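Local coordinates for ATP-dependent DNA helicase (Mycobacterium smegmatis, PDB 5V9X), which is a 3'-to-5' RNA:DNA helicase that probably uses ATP hydrolysis to move along a single-stranded DNA tracking strand, at residues D435-Q447 / A627-E639. Sequence-based numbering, arbitrary orientation.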
loop_
_atom_site.group_PDB
_atom_site.type_symbol
_atom_site.label_atom_id
_atom_site.label_comp_id
_atom_site.label_asym_id
_atom_site.label_seq_id
_atom_site.Cartn_x
_atom_site.Cartn_y
_atom_site.Cartn_z
ATOM N N ASP A 435 17.363 7.581 8.538
ATOM C CA ASP A 435 16.175 8.001 7.807
ATOM C C ASP A 435 16.504 9.113 6.821
ATOM O O ASP A 435 15.838 9.240 5.786
ATOM C CB ASP A 435 15.086 8.452 8.780
ATOM C CG ASP A 435 13.754 8.700 8.093
ATOM O OD1 ASP A 435 13.552 8.189 6.971
ATOM O OD2 ASP A 435 12.910 9.413 8.674
ATOM N N LEU A 436 17.526 9.920 7.120
ATOM C CA LEU A 436 17.943 10.973 6.199
ATOM C C LEU A 436 18.367 10.393 4.856
ATOM O O LEU A 436 18.041 10.948 3.800
ATOM C CB LEU A 436 19.076 11.788 6.823
ATOM C CG LEU A 436 19.815 12.804 5.952
ATOM C CD1 LEU A 436 18.866 13.872 5.442
ATOM C CD2 LEU A 436 20.964 13.428 6.730
ATOM N N ILE A 437 19.092 9.273 4.877
ATOM C CA ILE A 437 19.427 8.580 3.636
ATOM C C ILE A 437 18.161 8.074 2.956
ATOM O O ILE A 437 18.038 8.118 1.725
ATOM C CB ILE A 437 20.415 7.434 3.916
ATOM C CG1 ILE A 437 21.729 7.987 4.473
ATOM C CG2 ILE A 437 20.662 6.618 2.657
ATOM C CD1 ILE A 437 22.630 6.927 5.061
ATOM N N GLY A 438 17.198 7.593 3.745
ATOM C CA GLY A 438 15.951 7.116 3.168
ATOM C C GLY A 438 15.177 8.210 2.458
ATOM O O GLY A 438 14.659 8.004 1.359
ATOM N N CYS A 439 15.089 9.392 3.076
ATOM C CA CYS A 439 14.399 10.510 2.441
ATOM C C CYS A 439 15.152 10.998 1.209
ATOM O O CYS A 439 14.532 11.384 0.210
ATOM C CB CYS A 439 14.216 11.653 3.438
ATOM S SG CYS A 439 13.234 11.234 4.895
ATOM N N ALA A 440 16.486 10.994 1.261
ATOM C CA ALA A 440 17.275 11.478 0.133
ATOM C C ALA A 440 17.094 10.588 -1.092
ATOM O O ALA A 440 16.799 11.080 -2.189
ATOM C CB ALA A 440 18.751 11.566 0.524
ATOM N N VAL A 441 17.270 9.274 -0.925
ATOM C CA VAL A 441 17.050 8.350 -2.035
ATOM C C VAL A 441 15.630 8.488 -2.568
ATOM O O VAL A 441 15.398 8.445 -3.781
ATOM C CB VAL A 441 17.354 6.904 -1.602
ATOM C CG1 VAL A 441 17.001 5.926 -2.712
ATOM C CG2 VAL A 441 18.817 6.760 -1.216
ATOM N N THR A 442 14.660 8.673 -1.671
ATOM C CA THR A 442 13.275 8.831 -2.102
ATOM C C THR A 442 13.111 10.068 -2.977
ATOM O O THR A 442 12.510 10.003 -4.055
ATOM C CB THR A 442 12.353 8.900 -0.886
ATOM O OG1 THR A 442 12.463 7.684 -0.137
ATOM C CG2 THR A 442 10.912 9.087 -1.327
ATOM N N VAL A 443 13.645 11.209 -2.528
ATOM C CA VAL A 443 13.617 12.420 -3.345
ATOM C C VAL A 443 14.326 12.182 -4.671
ATOM O O VAL A 443 13.866 12.628 -5.730
ATOM C CB VAL A 443 14.241 13.598 -2.573
ATOM C CG1 VAL A 443 14.520 14.771 -3.505
ATOM C CG2 VAL A 443 13.329 14.029 -1.438
ATOM N N GLN A 444 15.450 11.464 -4.633
ATOM C CA GLN A 444 16.199 11.174 -5.851
ATOM C C GLN A 444 15.352 10.385 -6.844
ATOM O O GLN A 444 15.253 10.753 -8.022
ATOM C CB GLN A 444 17.473 10.410 -5.494
ATOM C CG GLN A 444 18.296 9.959 -6.682
ATOM C CD GLN A 444 19.487 9.124 -6.263
ATOM O OE1 GLN A 444 20.544 9.656 -5.917
ATOM N NE2 GLN A 444 19.322 7.805 -6.280
ATOM N N ARG A 445 14.727 9.299 -6.385
ATOM C CA ARG A 445 13.919 8.473 -7.277
ATOM C C ARG A 445 12.669 9.206 -7.750
ATOM O O ARG A 445 12.213 8.979 -8.876
ATOM C CB ARG A 445 13.537 7.166 -6.580
ATOM C CG ARG A 445 14.716 6.379 -6.012
ATOM C CD ARG A 445 15.284 5.387 -7.013
ATOM N NE ARG A 445 14.497 4.157 -7.073
ATOM C CZ ARG A 445 14.760 3.142 -7.889
ATOM N NH1 ARG A 445 15.788 3.209 -8.723
ATOM N NH2 ARG A 445 13.992 2.062 -7.876
ATOM N N MET A 446 12.102 10.079 -6.910
ATOM C CA MET A 446 10.912 10.830 -7.308
ATOM C C MET A 446 11.213 11.775 -8.463
ATOM O O MET A 446 10.393 11.930 -9.377
ATOM C CB MET A 446 10.361 11.620 -6.122
ATOM C CG MET A 446 9.719 10.789 -5.035
ATOM S SD MET A 446 9.478 11.761 -3.531
ATOM C CE MET A 446 8.251 12.941 -4.086
ATOM N N GLN A 447 12.376 12.427 -8.431
ATOM C CA GLN A 447 12.731 13.362 -9.493
ATOM C C GLN A 447 12.953 12.649 -10.821
ATOM O O GLN A 447 12.685 13.226 -11.881
ATOM C CB GLN A 447 13.973 14.157 -9.091
ATOM C CG GLN A 447 13.766 15.044 -7.869
ATOM C CD GLN A 447 15.049 15.693 -7.385
ATOM O OE1 GLN A 447 16.148 15.282 -7.758
ATOM N NE2 GLN A 447 14.913 16.717 -6.548
ATOM N N ALA A 627 13.744 -4.833 -3.489
ATOM C CA ALA A 627 15.158 -5.079 -3.760
ATOM C C ALA A 627 15.762 -4.010 -4.666
ATOM O O ALA A 627 16.906 -3.590 -4.454
ATOM C CB ALA A 627 15.342 -6.466 -4.376
ATOM N N GLU A 628 15.021 -3.566 -5.686
ATOM C CA GLU A 628 15.551 -2.540 -6.579
ATOM C C GLU A 628 15.769 -1.225 -5.843
ATOM O O GLU A 628 16.771 -0.537 -6.072
ATOM C CB GLU A 628 14.622 -2.337 -7.776
ATOM C CG GLU A 628 15.105 -3.024 -9.044
ATOM C CD GLU A 628 14.481 -2.443 -10.297
ATOM O OE1 GLU A 628 13.981 -1.299 -10.235
ATOM O OE2 GLU A 628 14.489 -3.129 -11.343
ATOM N N LEU A 629 14.842 -0.853 -4.958
ATOM C CA LEU A 629 15.061 0.336 -4.141
ATOM C C LEU A 629 16.169 0.106 -3.121
ATOM O O LEU A 629 16.926 1.032 -2.808
ATOM C CB LEU A 629 13.767 0.749 -3.438
ATOM C CG LEU A 629 13.901 2.005 -2.574
ATOM C CD1 LEU A 629 14.296 3.205 -3.427
ATOM C CD2 LEU A 629 12.624 2.284 -1.799
ATOM N N GLY A 630 16.279 -1.114 -2.597
ATOM C CA GLY A 630 17.389 -1.423 -1.714
ATOM C C GLY A 630 18.730 -1.257 -2.399
ATOM O O GLY A 630 19.686 -0.757 -1.803
ATOM N N ALA A 631 18.815 -1.672 -3.666
ATOM C CA ALA A 631 20.029 -1.449 -4.442
ATOM C C ALA A 631 20.319 0.039 -4.583
ATOM O O ALA A 631 21.457 0.484 -4.390
ATOM C CB ALA A 631 19.897 -2.107 -5.816
ATOM N N ALA A 632 19.290 0.829 -4.907
ATOM C CA ALA A 632 19.476 2.267 -5.074
ATOM C C ALA A 632 19.961 2.928 -3.791
ATOM O O ALA A 632 20.711 3.911 -3.844
ATOM C CB ALA A 632 18.172 2.912 -5.543
ATOM N N VAL A 633 19.554 2.403 -2.634
ATOM C CA VAL A 633 19.979 2.979 -1.361
ATOM C C VAL A 633 21.475 2.773 -1.156
ATOM O O VAL A 633 22.194 3.693 -0.750
ATOM C CB VAL A 633 19.160 2.379 -0.203
ATOM C CG1 VAL A 633 19.829 2.666 1.130
ATOM C CG2 VAL A 633 17.741 2.929 -0.217
ATOM N N GLY A 634 21.964 1.564 -1.435
ATOM C CA GLY A 634 23.385 1.301 -1.276
ATOM C C GLY A 634 24.236 2.061 -2.274
ATOM O O GLY A 634 25.299 2.583 -1.927
ATOM N N ALA A 635 23.783 2.132 -3.530
ATOM C CA ALA A 635 24.511 2.891 -4.540
ATOM C C ALA A 635 24.561 4.374 -4.197
ATOM O O ALA A 635 25.525 5.061 -4.556
ATOM C CB ALA A 635 23.874 2.679 -5.914
ATOM N N PHE A 636 23.537 4.884 -3.511
ATOM C CA PHE A 636 23.577 6.263 -3.037
ATOM C C PHE A 636 24.566 6.416 -1.890
ATOM O O PHE A 636 25.340 7.379 -1.853
ATOM C CB PHE A 636 22.174 6.705 -2.609
ATOM C CG PHE A 636 22.142 8.012 -1.854
ATOM C CD1 PHE A 636 21.947 9.210 -2.522
ATOM C CD2 PHE A 636 22.281 8.038 -0.472
ATOM C CE1 PHE A 636 21.907 10.409 -1.826
ATOM C CE2 PHE A 636 22.246 9.234 0.224
ATOM C CZ PHE A 636 22.057 10.420 -0.454
ATOM N N THR A 637 24.545 5.482 -0.937
ATOM C CA THR A 637 25.440 5.571 0.212
ATOM C C THR A 637 26.894 5.452 -0.220
ATOM O O THR A 637 27.748 6.236 0.208
ATOM C CB THR A 637 25.091 4.488 1.234
ATOM O OG1 THR A 637 23.733 4.655 1.663
ATOM C CG2 THR A 637 26.014 4.576 2.438
ATOM N N GLY A 638 27.194 4.471 -1.073
ATOM C CA GLY A 638 28.557 4.316 -1.551
ATOM C C GLY A 638 29.043 5.529 -2.322
ATOM O O GLY A 638 30.152 6.019 -2.095
ATOM N N GLU A 639 28.212 6.036 -3.237
ATOM C CA GLU A 639 28.629 7.151 -4.083
ATOM C C GLU A 639 28.949 8.388 -3.254
ATOM O O GLU A 639 30.036 8.967 -3.376
ATOM C CB GLU A 639 27.548 7.469 -5.116
ATOM C CG GLU A 639 27.895 8.661 -5.998
ATOM C CD GLU A 639 26.964 8.812 -7.184
ATOM O OE1 GLU A 639 26.149 9.756 -7.186
ATOM O OE2 GLU A 639 27.051 7.985 -8.116
#
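The F636 ring has the amide oxygen OE1 of Q444 at its edge, near the ring plane, while V441 CG2, A440 CB and I437 CG2 approach it obliquely. The other flat group, the R445 guanidinium, has the A632 methyl and E628 O over one face; the long R445 chain, bent at chi2 and chi3, lays CD and the guanidinium along that methyl. This is knobs-into-holes packing, the axes of segments 435-447 and 627-639 running 109° apart; it joins helix 433-448, which packs on strand 256-262 of the second RecA-like domain, to helix 627-640. F636 is one knob, its ring directed across by CG anti to the backbone N (chi1 169°) into the hole formed by I437, A440, V441 and Q444. With nothing beyond CB, A440 leaves room for the ring, whose CZ lies 3.6 Å from A440 CB. V441 is the reciprocal knob among L629, A632, V633 and F636; its branched side chain puts CG1 3.9 Å from L629 CD1 and CG2 against the ring. Q444 OE1 also accepts a hydrogen bond from R651. E628 OE1 lies 4.1 Å from R445 NH2, beyond a salt bridge, and pairs instead with R230. T637 OG1 donates a hydrogen bond to V633 O (3.0 Å) from above the carbonyl plane.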